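Local coordinates for protein glycoside hydrolase family 12 (Spirochaeta thermophila, PDB 5LU3) that probably degrades cellulose, with this portion being its carbohydrate-binding module of family 64, a calcium-binding beta-sandwich of the surface-binding type A class, at residues 17-23 with 67-73. Sequence-based numbering, arbitrary orientation.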
ATOM      1  N   GLU A  17      -9.503   3.865   9.187  1.00 15.17           N
ATOM      2  CA  GLU A  17      -8.471   2.882   9.464  1.00 13.72           C
ATOM      3  C   GLU A  17      -8.921   1.578   8.857  1.00 13.68           C
ATOM      4  O   GLU A  17     -10.008   1.089   9.169  1.00 15.69           O
ATOM      5  CB  GLU A  17      -8.303   2.717  10.979  1.00 16.81           C
ATOM      6  CG  GLU A  17      -7.077   1.906  11.361  1.00 17.34           C
ATOM      7  CD  GLU A  17      -6.587   2.151  12.786  1.00 22.33           C
ATOM      8  OE1 GLU A  17      -7.224   2.897  13.571  1.00 25.62           O
ATOM      9  OE2 GLU A  17      -5.531   1.596  13.108  1.00 28.43           O
ATOM     10  N   TYR A  18      -8.087   1.041   7.971  1.00 11.42           N
ATOM     11  CA  TYR A  18      -8.448  -0.068   7.107  1.00 11.88           C
ATOM     12  C   TYR A  18      -7.329  -1.080   7.035  1.00 11.65           C
ATOM     13  O   TYR A  18      -6.138  -0.739   7.139  1.00 11.91           O
ATOM     14  CB  TYR A  18      -8.825   0.401   5.685  1.00 13.80           C
ATOM     15  CG  TYR A  18      -9.884   1.465   5.720  1.00 16.24           C
ATOM     16  CD1 TYR A  18     -11.185   1.161   6.088  1.00 19.22           C
ATOM     17  CD2 TYR A  18      -9.562   2.793   5.515  1.00 16.25           C
ATOM     18  CE1 TYR A  18     -12.163   2.161   6.178  1.00 21.69           C
ATOM     19  CE2 TYR A  18     -10.515   3.792   5.623  1.00 19.22           C
ATOM     20  CZ  TYR A  18     -11.801   3.481   5.951  1.00 19.02           C
ATOM     21  OH  TYR A  18     -12.732   4.495   6.069  1.00 25.21           O
ATOM     22  N   LEU A  19      -7.733  -2.325   6.810  1.00 12.38           N
ATOM     23  CA  LEU A  19      -6.810  -3.461   6.615  1.00 11.35           C
ATOM     24  C   LEU A  19      -7.098  -4.085   5.258  1.00 11.94           C
ATOM     25  O   LEU A  19      -8.221  -4.525   5.007  1.00 12.45           O
ATOM     26  CB  LEU A  19      -7.013  -4.494   7.714  1.00 13.02           C
ATOM     27  CG  LEU A  19      -6.815  -3.990   9.132  1.00 14.64           C
ATOM     28  CD1 LEU A  19      -7.162  -5.089  10.120  1.00 17.28           C
ATOM     29  CD2 LEU A  19      -5.390  -3.515   9.333  1.00 15.86           C
ATOM     30  N   TRP A  20      -6.075  -4.165   4.402  1.00 11.11           N
ATOM     31  CA  TRP A  20      -6.229  -4.738   3.062  1.00 10.88           C
ATOM     32  C   TRP A  20      -5.140  -5.771   2.858  1.00 10.06           C
ATOM     33  O   TRP A  20      -4.078  -5.666   3.449  1.00 11.54           O
ATOM     34  CB  TRP A  20      -6.088  -3.702   1.969  1.00 11.92           C
ATOM     35  CG  TRP A  20      -7.076  -2.594   2.039  1.00 13.08           C
ATOM     36  CD1 TRP A  20      -8.417  -2.704   2.065  1.00 16.13           C
ATOM     37  CD2 TRP A  20      -6.785  -1.205   2.169  1.00 12.52           C
ATOM     38  NE1 TRP A  20      -8.991  -1.464   2.137  1.00 16.76           N
ATOM     39  CE2 TRP A  20      -8.006  -0.523   2.201  1.00 14.15           C
ATOM     40  CE3 TRP A  20      -5.600  -0.466   2.218  1.00 13.97           C
ATOM     41  CZ2 TRP A  20      -8.078   0.891   2.307  1.00 15.74           C
ATOM     42  CZ3 TRP A  20      -5.679   0.929   2.300  1.00 14.26           C
ATOM     43  CH2 TRP A  20      -6.909   1.571   2.340  1.00 16.28           C
ATOM     44  N   LYS A  21      -5.386  -6.731   1.972  1.00 10.53           N
ATOM     45  CA  LYS A  21      -4.331  -7.638   1.566  1.00 10.72           C
ATOM     46  C   LYS A  21      -4.378  -7.848   0.073  1.00 10.03           C
ATOM     47  O   LYS A  21      -5.430  -7.723  -0.537  1.00 11.99           O
ATOM     48  CB  LYS A  21      -4.386  -8.969   2.328  1.00 11.62           C
ATOM     49  CG  LYS A  21      -5.592  -9.824   2.036  1.00 12.88           C
ATOM     50  CD  LYS A  21      -5.619 -11.093   2.859  1.00 14.94           C
ATOM     51  CE  LYS A  21      -6.875 -11.892   2.533  1.00 18.49           C
ATOM     52  NZ  LYS A  21      -6.977 -13.108   3.355  1.00 21.13           N
ATOM     53  N   THR A  22      -3.224  -8.151  -0.503  1.00 10.09           N
ATOM     54  CA  THR A  22      -3.129  -8.443  -1.915  1.00 10.85           C
ATOM     55  C   THR A  22      -1.971  -9.365  -2.158  1.00  9.82           C
ATOM     56  O   THR A  22      -0.997  -9.354  -1.421  1.00  9.72           O
ATOM     57  CB  THR A  22      -2.981  -7.140  -2.749  1.00 10.88           C
ATOM     58  OG1 THR A  22      -3.018  -7.426  -4.139  1.00 12.97           O
ATOM     59  CG2 THR A  22      -1.708  -6.380  -2.421  1.00 11.21           C
ATOM     60  N   ASP A  23      -2.047 -10.125  -3.240  1.00 10.97           N
ATOM     61  CA  ASP A  23      -0.887 -10.868  -3.706  1.00 11.98           C
ATOM     62  C   ASP A  23      -0.347 -10.299  -5.024  1.00 11.13           C
ATOM     63  O   ASP A  23       0.381 -11.008  -5.720  1.00 12.94           O
ATOM     64  CB  ASP A  23      -1.149 -12.373  -3.785  1.00 13.60           C
ATOM     65  CG  ASP A  23      -2.143 -12.758  -4.844  1.00 15.73           C
ATOM     66  OD1 ASP A  23      -2.767 -11.870  -5.428  1.00 17.97           O
ATOM     67  OD2 ASP A  23      -2.304 -13.983  -5.113  1.00 23.23           O
ATOM     68  N   TYR A  67       1.680 -12.878   0.395  1.00 10.36           N
ATOM     69  CA  TYR A  67       0.788 -11.742   0.417  1.00  9.52           C
ATOM     70  C   TYR A  67       1.427 -10.510   1.032  1.00  9.39           C
ATOM     71  O   TYR A  67       2.418 -10.563   1.743  1.00  9.59           O
ATOM     72  CB  TYR A  67      -0.508 -12.086   1.192  1.00 10.49           C
ATOM     73  CG  TYR A  67      -1.568 -12.709   0.318  1.00 12.49           C
ATOM     74  CD1 TYR A  67      -1.483 -14.019  -0.121  1.00 14.24           C
ATOM     75  CD2 TYR A  67      -2.674 -11.981  -0.057  1.00 12.69           C
ATOM     76  CE1 TYR A  67      -2.477 -14.555  -0.943  1.00 16.89           C
ATOM     77  CE2 TYR A  67      -3.649 -12.482  -0.860  1.00 16.60           C
ATOM     78  CZ  TYR A  67      -3.558 -13.758  -1.311  1.00 17.37           C
ATOM     79  OH  TYR A  67      -4.557 -14.238  -2.139  1.00 23.25           O
ATOM     80  N   TRP A  68       0.791  -9.378   0.732  1.00  8.87           N
ATOM     81  CA  TRP A  68       1.118  -8.098   1.341  1.00  8.67           C
ATOM     82  C   TRP A  68      -0.081  -7.655   2.176  1.00  9.07           C
ATOM     83  O   TRP A  68      -1.181  -7.491   1.641  1.00 10.66           O
ATOM     84  CB  TRP A  68       1.495  -7.048   0.264  1.00  9.52           C
ATOM     85  CG  TRP A  68       2.814  -7.351  -0.384  1.00  8.87           C
ATOM     86  CD1 TRP A  68       4.016  -6.849  -0.034  1.00  8.99           C
ATOM     87  CD2 TRP A  68       3.052  -8.240  -1.465  1.00  9.20           C
ATOM     88  NE1 TRP A  68       5.006  -7.351  -0.835  1.00  9.46           N
ATOM     89  CE2 TRP A  68       4.435  -8.229  -1.720  1.00  9.08           C
ATOM     90  CE3 TRP A  68       2.234  -9.044  -2.245  1.00  9.94           C
ATOM     91  CZ2 TRP A  68       5.015  -9.000  -2.738  1.00 10.16           C
ATOM     92  CZ3 TRP A  68       2.815  -9.807  -3.252  1.00 10.74           C
ATOM     93  CH2 TRP A  68       4.185  -9.774  -3.482  1.00 10.23           C
ATOM     94  N   TYR A  69       0.161  -7.472   3.475  1.00  9.21           N
ATOM     95  CA  TYR A  69      -0.846  -7.092   4.463  1.00  9.25           C
ATOM     96  C   TYR A  69      -0.643  -5.633   4.830  1.00  9.33           C
ATOM     97  O   TYR A  69       0.405  -5.259   5.359  1.00 10.33           O
ATOM     98  CB  TYR A  69      -0.692  -7.988   5.707  1.00  9.05           C
ATOM     99  CG  TYR A  69      -1.047  -9.424   5.410  1.00  9.60           C
ATOM    100  CD1 TYR A  69      -2.357  -9.884   5.538  1.00 10.72           C
ATOM    101  CD2 TYR A  69      -0.088 -10.333   4.997  1.00  9.76           C
ATOM    102  CE1 TYR A  69      -2.691 -11.179   5.235  1.00 11.54           C
ATOM    103  CE2 TYR A  69      -0.438 -11.652   4.661  1.00  9.33           C
ATOM    104  CZ  TYR A  69      -1.742 -12.074   4.812  1.00 10.53           C
ATOM    105  OH  TYR A  69      -2.130 -13.379   4.512  1.00 13.04           O
ATOM    106  N   ILE A  70      -1.645  -4.822   4.496  1.00 10.21           N
ATOM    107  CA  ILE A  70      -1.549  -3.359   4.544  1.00  9.65           C
ATOM    108  C   ILE A  70      -2.473  -2.813   5.612  1.00 10.13           C
ATOM    109  O   ILE A  70      -3.661  -3.140   5.632  1.00 11.53           O
ATOM    110  CB  ILE A  70      -1.961  -2.787   3.179  1.00 11.10           C
ATOM    111  CG1 ILE A  70      -1.124  -3.388   2.045  1.00 11.69           C
ATOM    112  CG2 ILE A  70      -1.868  -1.268   3.193  1.00 12.35           C
ATOM    113  CD1 ILE A  70      -1.913  -3.699   0.821  1.00 13.26           C
ATOM    114  N   HIS A  71      -1.908  -1.963   6.467  1.00  9.56           N
ATOM    115  CA  HIS A  71      -2.668  -1.238   7.471  1.00 10.11           C
ATOM    116  C   HIS A  71      -2.563   0.245   7.169  1.00  9.78           C
ATOM    117  O   HIS A  71      -1.475   0.799   7.131  1.00 10.71           O
ATOM    118  CB  HIS A  71      -2.068  -1.553   8.830  1.00 12.08           C
ATOM    119  CG  HIS A  71      -2.755  -0.913   9.986  1.00 14.50           C
ATOM    120  ND1 HIS A  71      -2.230  -0.999  11.249  1.00 18.75           N
ATOM    121  CD2 HIS A  71      -3.865  -0.136  10.097  1.00 15.48           C
ATOM    122  CE1 HIS A  71      -2.999  -0.347  12.102  1.00 18.60           C
ATOM    123  NE2 HIS A  71      -3.993   0.195  11.427  1.00 17.19           N
ATOM    124  N   TYR A  72      -3.721   0.848   6.899  1.00  9.21           N
ATOM    125  CA  TYR A  72      -3.860   2.269   6.552  1.00  9.85           C
ATOM    126  C   TYR A  72      -4.581   2.995   7.671  1.00 10.40           C
ATOM    127  O   TYR A  72      -5.596   2.502   8.187  1.00 10.94           O
ATOM    128  CB  TYR A  72      -4.713   2.365   5.299  1.00  9.90           C
ATOM    129  CG  TYR A  72      -5.199   3.720   4.818  1.00 10.02           C
ATOM    130  CD1 TYR A  72      -6.247   4.395   5.457  1.00 10.51           C
ATOM    131  CD2 TYR A  72      -4.654   4.309   3.678  1.00 10.29           C
ATOM    132  CE1 TYR A  72      -6.739   5.588   4.953  1.00 11.11           C
ATOM    133  CE2 TYR A  72      -5.139   5.526   3.176  1.00 11.11           C
ATOM    134  CZ  TYR A  72      -6.185   6.156   3.821  1.00 10.57           C
ATOM    135  OH  TYR A  72      -6.676   7.312   3.289  1.00 12.75           O
ATOM    136  N   LYS A  73      -4.108   4.193   8.006  1.00 10.43           N
ATOM    137  CA  LYS A  73      -4.889   5.088   8.865  1.00 10.74           C
ATOM    138  C   LYS A  73      -4.661   6.522   8.372  1.00 11.79           C
ATOM    139  O   LYS A  73      -3.506   6.955   8.180  1.00 12.10           O
ATOM    140  CB  LYS A  73      -4.510   4.948  10.343  1.00 11.44           C
ATOM    141  CG  LYS A  73      -5.386   5.802  11.254  1.00 12.39           C
ATOM    142  CD  LYS A  73      -4.940   5.745  12.706  1.00 12.70           C
ATOM    143  CE  LYS A  73      -5.864   6.542  13.608  1.00 13.63           C
ATOM    144  NZ  LYS A  73      -5.848   7.997  13.292  1.00 13.59           N
TER
HETATM  145  O   HOH W   1      -4.377 -14.463   3.051  1.00 35.38           O
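Trp-20 and Tyr-72 pack together on the buried side of two antiparallel strands, 17-22 and 68-73, which six backbone hydrogen bonds join through Tyr-18/Tyr-72, Trp-20/Ile-70 and Thr-22/Trp-68. This is the tight face. The six-membered ring of Trp-20 lies alongside Tyr-72, its CZ3 3.5 Å from Tyr-72 CB and its CH2 over a face of the Tyr-72 ring, with the planes 58° apart. With CG anti to the backbone N (chi1 171°), the Tyr-72 ring comes beside Trp-20 and presents that face to the indole's CH2. Tyr-18 extends this aromatic cluster, its edge atom CD2 3.7 Å from Tyr-72 CD1, while Ile-70 CG2 meets the indole edge at CE3 of Trp-20.

The other face, with Glu-17, Leu-19, Lys-21, Tyr-69, His-71 and Lys-73, is looser and more polar. A diagonal hydrogen bond ties it: His-71 NE2 donates to Glu-17 OE2 at 2.7 Å, lying on the anti lone pair, with ring and carboxylate nearly coplanar. Leu-19 CD2 rests 3.8 Å from His-71 CG. Farther along, the extended Lys-21 chain runs beside Tyr-69, and a water bridges Lys-21 NZ to Tyr-69 OH, which also bonds Asp-65.

Beyond the strand ends, Asp-23 CB sits over the centre of the Tyr-67 ring, 3.7 Å from its centroid, a CH-pi contact beside the metal site: Asp-23 OD1 and Asp-24 both bind calcium. Tyr-67 OH is held by Glu-5.

Within the mixed sheet, strand 4-5 runs parallel to 16-22 on its outer side and strand 42-45 pairs with 68-74; Trp-20, Ile-70 and Tyr-72 pack inward against Val-81 and Met-83 of strand 80-85 in the opposing sheet of the sandwich.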